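Local coordinates for protein endoglucanase (Thermotoga maritima, PDB 1VHO) that probably acts as an aminopeptidase of the M42 family, using two divalent metal ions per subunit to remove residues from the N termini of peptides, at residues 155-160 with 310-315; 260-265 with 324-329. All coordinates share one frame; numbering follows the deposited sequence.

In the fold
From the N terminus, residues 155-160 come first, as strand 152-155 of the six-stranded antiparallel sheet runs out towards strand 160-162. Contact 1 is completed only about 150 residues later, when 310-315 returns beside this connector. Inside that long loop the chain passes 260-265 on helix 256-268; the partner of this segment, 324-329, lies on the last helix, 317-333, so contact 2 crosses the first loop instead of nesting in it. Strand 313-315 leads straight into helix 317-333, although the contact centres are about 29 Å apart. Contact 1 ties the inter-sheet connector to the turn after His309; contact 2 packs helix 256-268 against helix 317-333, beside strand 222-229 of the eight-stranded sheet.

Contact 1: 155-160 with 310-315; sequences IDQTAF and TPVEMV
Thr310 OG1 is gripped twice, and it helps shape the turn that sets Pro311 and Val312 against Gln157. It accepts the backbone N-H of Val312, with Val312 N 3.2 Å from Thr310 OG1, and gives its own proton to Tyr307 O. The first bond, noticeably bent at the hydrogen (138°), closes an ST turn. Pro311, inside this turn, faces its carbonyl oxygen towards Gln157. The aliphatic part of the glutamine, CB and CG, covers that oxygen: Gln157 CG comes within 3.2 Å of Pro311 O, the shortest approach between the two segments. The amide carbon CD of Gln157 is 3.5 Å from Pro311 O. With CG anti to the backbone N (chi1 -178°) the chain heads for the proline, and a bend at chi2 (70°) then swings the amide along the turn. There Gln157 OE1 touches Pro311 CB at 3.5 Å, while its NE2 sits 3.7 Å from Val312 CG1; these are plain van der Waals contacts of the amide with apolar carbons.

Residues 155-160 link the six-stranded sheet to strand 160-162 of the small three-stranded sheet, consistent with the crossing back from the inserted domain to the catalytic domain of M42 peptidases. The turn they meet follows directly on His309, a predicted zinc ligand. Glu313 accepts from the backbone N of both His309 and Asp172, another predicted ligand, so its carboxylate pins two metal-site backbones.

At the sheet end of the connector Ile155 meets the proline ring roughly at a right angle. Its CG2 methyl lies 3.7 Å from Pro311 CB, and Pro311 CG is a little farther off. Pro311 CB thus takes both the isoleucine methyl and Gln157 OE1, while the Val312 side chain also touches Val167 on strand 165-168.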
loop_
_atom_site.group_PDB
_atom_site.type_symbol
_atom_site.label_atom_id
_atom_site.label_comp_id
_atom_site.label_asym_id
_atom_site.label_seq_id
_atom_site.Cartn_x
_atom_site.Cartn_y
_atom_site.Cartn_z
ATOM N N ILE A 155 8.176 1.155 -11.391
ATOM C CA ILE A 155 7.983 -0.072 -12.177
ATOM C C ILE A 155 6.911 0.173 -13.226
ATOM O O ILE A 155 5.871 0.798 -13.000
ATOM C CB ILE A 155 7.502 -1.188 -11.203
ATOM C CG1 ILE A 155 8.669 -1.605 -10.320
ATOM C CG2 ILE A 155 6.950 -2.387 -11.976
ATOM C CD1 ILE A 155 9.807 -2.202 -11.067
ATOM N N ASP A 156 7.178 -0.278 -14.465
ATOM C CA ASP A 156 6.223 -0.069 -15.550
ATOM C C ASP A 156 5.385 -1.359 -15.695
ATOM O O ASP A 156 5.855 -2.290 -16.308
ATOM C CB ASP A 156 6.951 0.241 -16.846
ATOM C CG ASP A 156 6.081 0.546 -18.037
ATOM O OD1 ASP A 156 4.847 0.765 -17.918
ATOM O OD2 ASP A 156 6.595 0.551 -19.178
ATOM N N GLN A 157 4.255 -1.393 -15.028
ATOM C CA GLN A 157 3.381 -2.576 -15.048
ATOM C C GLN A 157 1.918 -2.146 -15.148
ATOM O O GLN A 157 1.479 -1.289 -14.353
ATOM C CB GLN A 157 3.500 -3.334 -13.712
ATOM C CG GLN A 157 2.654 -4.632 -13.624
ATOM C CD GLN A 157 3.201 -5.712 -14.523
ATOM O OE1 GLN A 157 4.406 -5.870 -14.731
ATOM N NE2 GLN A 157 2.349 -6.592 -15.106
ATOM N N THR A 158 1.215 -2.810 -16.047
ATOM C CA THR A 158 -0.234 -2.519 -16.209
ATOM C C THR A 158 -0.972 -3.644 -15.471
ATOM O O THR A 158 -0.707 -4.815 -15.754
ATOM C CB THR A 158 -0.560 -2.515 -17.695
ATOM O OG1 THR A 158 0.091 -1.324 -18.259
ATOM C CG2 THR A 158 -2.061 -2.366 -17.974
ATOM N N ALA A 159 -1.832 -3.294 -14.522
ATOM C CA ALA A 159 -2.506 -4.331 -13.761
ATOM C C ALA A 159 -3.476 -5.160 -14.622
ATOM O O ALA A 159 -4.036 -4.625 -15.595
ATOM C CB ALA A 159 -3.284 -3.694 -12.603
ATOM N N PHE A 160 -3.703 -6.405 -14.223
ATOM C CA PHE A 160 -4.635 -7.251 -14.980
ATOM C C PHE A 160 -5.384 -8.177 -14.019
ATOM O O PHE A 160 -5.077 -8.340 -12.843
ATOM C CB PHE A 160 -3.932 -8.097 -16.039
ATOM C CG PHE A 160 -2.892 -9.091 -15.612
ATOM C CD1 PHE A 160 -3.244 -10.384 -15.243
ATOM C CD2 PHE A 160 -1.562 -8.761 -15.540
ATOM C CE1 PHE A 160 -2.279 -11.299 -14.832
ATOM C CE2 PHE A 160 -0.579 -9.652 -15.150
ATOM C CZ PHE A 160 -0.962 -10.945 -14.781
ATOM N N THR A 310 7.385 -7.836 -6.281
ATOM C CA THR A 310 7.705 -8.104 -7.691
ATOM C C THR A 310 6.717 -7.187 -8.469
ATOM O O THR A 310 5.834 -6.663 -7.812
ATOM C CB THR A 310 7.458 -9.526 -8.187
ATOM O OG1 THR A 310 6.024 -9.807 -8.173
ATOM C CG2 THR A 310 8.187 -10.569 -7.344
ATOM N N PRO A 311 6.847 -7.034 -9.759
ATOM C CA PRO A 311 5.887 -6.199 -10.509
ATOM C C PRO A 311 4.534 -6.885 -10.625
ATOM O O PRO A 311 3.545 -6.268 -11.071
ATOM C CB PRO A 311 6.512 -6.092 -11.909
ATOM C CG PRO A 311 8.003 -6.286 -11.647
ATOM C CD PRO A 311 7.969 -7.446 -10.615
ATOM N N VAL A 312 4.449 -8.175 -10.371
ATOM C CA VAL A 312 3.217 -8.949 -10.499
ATOM C C VAL A 312 2.686 -9.522 -9.190
ATOM O O VAL A 312 2.304 -10.703 -9.086
ATOM C CB VAL A 312 3.340 -10.048 -11.570
ATOM C CG1 VAL A 312 3.420 -9.415 -12.956
ATOM C CG2 VAL A 312 4.560 -10.922 -11.298
ATOM N N GLU A 313 2.610 -8.641 -8.158
ATOM C CA GLU A 313 1.998 -9.096 -6.902
ATOM C C GLU A 313 0.575 -9.541 -7.244
ATOM O O GLU A 313 -0.023 -8.919 -8.102
ATOM C CB GLU A 313 1.921 -7.951 -5.874
ATOM C CG GLU A 313 3.397 -7.606 -5.465
ATOM C CD GLU A 313 3.444 -6.442 -4.494
ATOM O OE1 GLU A 313 2.558 -5.585 -4.534
ATOM O OE2 GLU A 313 4.426 -6.372 -3.703
HETATM N N MSE A 314 0.017 -10.453 -6.471
HETATM C CA MSE A 314 -1.334 -10.931 -6.774
HETATM C C MSE A 314 -2.201 -10.951 -5.529
HETATM O O MSE A 314 -1.731 -11.377 -4.463
HETATM C CB MSE A 314 -1.199 -12.399 -7.293
HETATM C CG MSE A 314 -2.599 -13.001 -7.567
HETATM SE SE MSE A 314 -2.394 -14.862 -8.063
HETATM C CE MSE A 314 -1.698 -14.661 -9.831
ATOM N N VAL A 315 -3.391 -10.380 -5.611
ATOM C CA VAL A 315 -4.307 -10.388 -4.460
ATOM C C VAL A 315 -5.681 -10.891 -4.970
ATOM O O VAL A 315 -5.974 -10.840 -6.185
ATOM C CB VAL A 315 -4.533 -9.014 -3.830
ATOM C CG1 VAL A 315 -3.214 -8.483 -3.222
ATOM C CG2 VAL A 315 -5.077 -8.022 -4.860
#

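Contact 2: 260-265 with 324-329; sequences QKIIEI and ARLLSL. With SO4 (sulfate ion), chain D.
Leu326 forks against Ile262 and Ile265, one turn apart on the neighbouring helix, where two helices of the mixed α/β domain meet: the axes of 260-265 and 324-329 cross at 112° and approach to 10.0 Å. Ile262 and Leu327 both reach Ile224 of strand 222-229, placing this crossing over the central sheet. Apolar side chains carry the packed part. Leu326 CD2 meets Ile262 CG2 at 3.9 Å, crossing it at about a right angle, while Leu326 CD1 leans on Ile265 CG2 at 4.0 Å. The same Ile265 CG2 also presses on Leu329 CB, at 3.7 Å, the closest approach between the two segments.

Beyond these branched side chains the outer side turns polar and ionic, with a sulfate probably left from the crystallisation liquor. A bend at chi3 (76°) turns the Arg325 guanidinium so that NH1 donates to sulfate O3 at 2.8 Å (149°), with sulfate O2 at its edge, in plane. His269 ND1 binds the same ion, while Arg325 NE pairs with Glu322 and NH2 donates to His269 O. A leucine in place of Arg325 would probably leave Glu322 without this charge partner, and His269 O and the sulfate without a donor they now have. Behind that side chain, Arg325 O accepts two donors from one face of its plane: Leu329 N at 3.0 Å and Ser328 OG at 2.8 Å.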
loop_
_atom_site.group_PDB
_atom_site.type_symbol
_atom_site.label_atom_id
_atom_site.label_comp_id
_atom_site.label_asym_id
_atom_site.label_seq_id
_atom_site.Cartn_x
_atom_site.Cartn_y
_atom_site.Cartn_z
ATOM N N GLN A 260 -9.954 -10.266 19.950
ATOM C CA GLN A 260 -11.072 -11.220 20.124
ATOM C C GLN A 260 -12.412 -10.572 19.812
ATOM O O GLN A 260 -13.276 -11.222 19.232
ATOM C CB GLN A 260 -11.067 -11.795 21.562
ATOM C CG GLN A 260 -11.962 -13.033 21.672
ATOM C CD GLN A 260 -11.482 -14.136 20.753
ATOM O OE1 GLN A 260 -10.291 -14.190 20.448
ATOM N NE2 GLN A 260 -12.395 -15.017 20.342
ATOM N N LYS A 261 -12.659 -9.327 20.197
ATOM C CA LYS A 261 -13.921 -8.664 19.826
ATOM C C LYS A 261 -14.088 -8.601 18.306
ATOM O O LYS A 261 -15.202 -8.787 17.787
ATOM C CB LYS A 261 -13.954 -7.242 20.388
ATOM C CG LYS A 261 -14.179 -7.249 21.927
ATOM C CD LYS A 261 -13.827 -5.842 22.438
ATOM C CE LYS A 261 -14.133 -5.736 23.940
ATOM N NZ LYS A 261 -13.490 -4.512 24.510
ATOM N N ILE A 262 -12.999 -8.328 17.565
ATOM C CA ILE A 262 -13.094 -8.294 16.090
ATOM C C ILE A 262 -13.441 -9.655 15.561
ATOM O O ILE A 262 -14.281 -9.869 14.667
ATOM C CB ILE A 262 -11.775 -7.765 15.469
ATOM C CG1 ILE A 262 -11.496 -6.322 15.850
ATOM C CG2 ILE A 262 -11.789 -7.967 13.955
ATOM C CD1 ILE A 262 -10.089 -5.805 15.481
ATOM N N ILE A 263 -12.775 -10.695 16.133
ATOM C CA ILE A 263 -13.062 -12.079 15.733
ATOM C C ILE A 263 -14.509 -12.448 15.990
ATOM O O ILE A 263 -15.158 -13.104 15.158
ATOM C CB ILE A 263 -12.101 -13.008 16.519
ATOM C CG1 ILE A 263 -10.675 -12.863 15.946
ATOM C CG2 ILE A 263 -12.559 -14.463 16.535
ATOM C CD1 ILE A 263 -9.640 -13.635 16.777
ATOM N N GLU A 264 -15.082 -12.011 17.111
ATOM C CA GLU A 264 -16.488 -12.337 17.387
ATOM C C GLU A 264 -17.425 -11.670 16.380
ATOM O O GLU A 264 -18.464 -12.255 16.034
ATOM C CB GLU A 264 -16.926 -11.952 18.797
ATOM C CG GLU A 264 -16.103 -12.573 19.927
ATOM C CD GLU A 264 -16.136 -14.088 19.956
ATOM O OE1 GLU A 264 -17.029 -14.726 19.344
ATOM O OE2 GLU A 264 -15.233 -14.688 20.613
ATOM N N ILE A 265 -17.059 -10.472 15.931
ATOM C CA ILE A 265 -17.923 -9.797 14.920
ATOM C C ILE A 265 -17.827 -10.566 13.629
ATOM O O ILE A 265 -18.791 -10.843 12.921
ATOM C CB ILE A 265 -17.463 -8.342 14.756
ATOM C CG1 ILE A 265 -17.934 -7.570 16.003
ATOM C CG2 ILE A 265 -18.097 -7.703 13.491
ATOM C CD1 ILE A 265 -17.259 -6.266 16.271
ATOM N N ALA A 324 -12.986 -5.148 4.180
ATOM C CA ALA A 324 -13.708 -3.881 4.350
ATOM C C ALA A 324 -15.098 -4.120 5.003
ATOM O O ALA A 324 -15.532 -3.305 5.803
ATOM C CB ALA A 324 -13.925 -3.274 2.955
ATOM N N ARG A 325 -15.755 -5.210 4.642
ATOM C CA ARG A 325 -17.063 -5.529 5.250
ATOM C C ARG A 325 -16.888 -5.698 6.744
ATOM O O ARG A 325 -17.633 -5.149 7.567
ATOM C CB ARG A 325 -17.662 -6.813 4.598
ATOM C CG ARG A 325 -19.085 -7.127 5.110
ATOM C CD ARG A 325 -19.775 -8.151 4.219
ATOM N NE ARG A 325 -19.315 -9.534 4.413
ATOM C CZ ARG A 325 -19.810 -10.354 5.340
ATOM N NH1 ARG A 325 -20.784 -9.972 6.187
ATOM N NH2 ARG A 325 -19.329 -11.583 5.439
ATOM N N LEU A 326 -15.873 -6.477 7.161
ATOM C CA LEU A 326 -15.607 -6.648 8.587
ATOM C C LEU A 326 -15.300 -5.341 9.265
ATOM O O LEU A 326 -15.802 -5.079 10.379
ATOM C CB LEU A 326 -14.328 -7.549 8.742
ATOM C CG LEU A 326 -13.875 -7.744 10.191
ATOM C CD1 LEU A 326 -15.026 -8.310 11.040
ATOM C CD2 LEU A 326 -12.672 -8.715 10.241
ATOM N N LEU A 327 -14.453 -4.470 8.679
ATOM C CA LEU A 327 -14.093 -3.215 9.329
ATOM C C LEU A 327 -15.336 -2.294 9.471
ATOM O O LEU A 327 -15.472 -1.610 10.497
ATOM C CB LEU A 327 -13.006 -2.388 8.607
ATOM C CG LEU A 327 -11.618 -3.050 8.486
ATOM C CD1 LEU A 327 -10.615 -2.079 7.834
ATOM C CD2 LEU A 327 -11.107 -3.461 9.849
ATOM N N SER A 328 -16.191 -2.297 8.469
ATOM C CA SER A 328 -17.436 -1.503 8.560
ATOM C C SER A 328 -18.267 -2.085 9.731
ATOM O O SER A 328 -18.844 -1.301 10.504
ATOM C CB SER A 328 -18.210 -1.469 7.270
ATOM O OG SER A 328 -18.823 -2.708 6.877
ATOM N N LEU A 329 -18.348 -3.381 9.902
ATOM C CA LEU A 329 -19.086 -4.017 11.003
ATOM C C LEU A 329 -18.463 -3.720 12.345
ATOM O O LEU A 329 -19.170 -3.570 13.359
ATOM C CB LEU A 329 -19.270 -5.516 10.748
ATOM C CG LEU A 329 -20.184 -5.813 9.561
ATOM C CD1 LEU A 329 -20.034 -7.250 9.054
ATOM C CD2 LEU A 329 -21.643 -5.545 9.946
HETATM S S SO4 D . -23.825 -8.556 6.844
HETATM O O1 SO4 D . -24.463 -9.387 5.747
HETATM O O2 SO4 D . -23.530 -9.507 7.962
HETATM O O3 SO4 D . -22.602 -7.900 6.305
HETATM O O4 SO4 D . -24.821 -7.528 7.292
#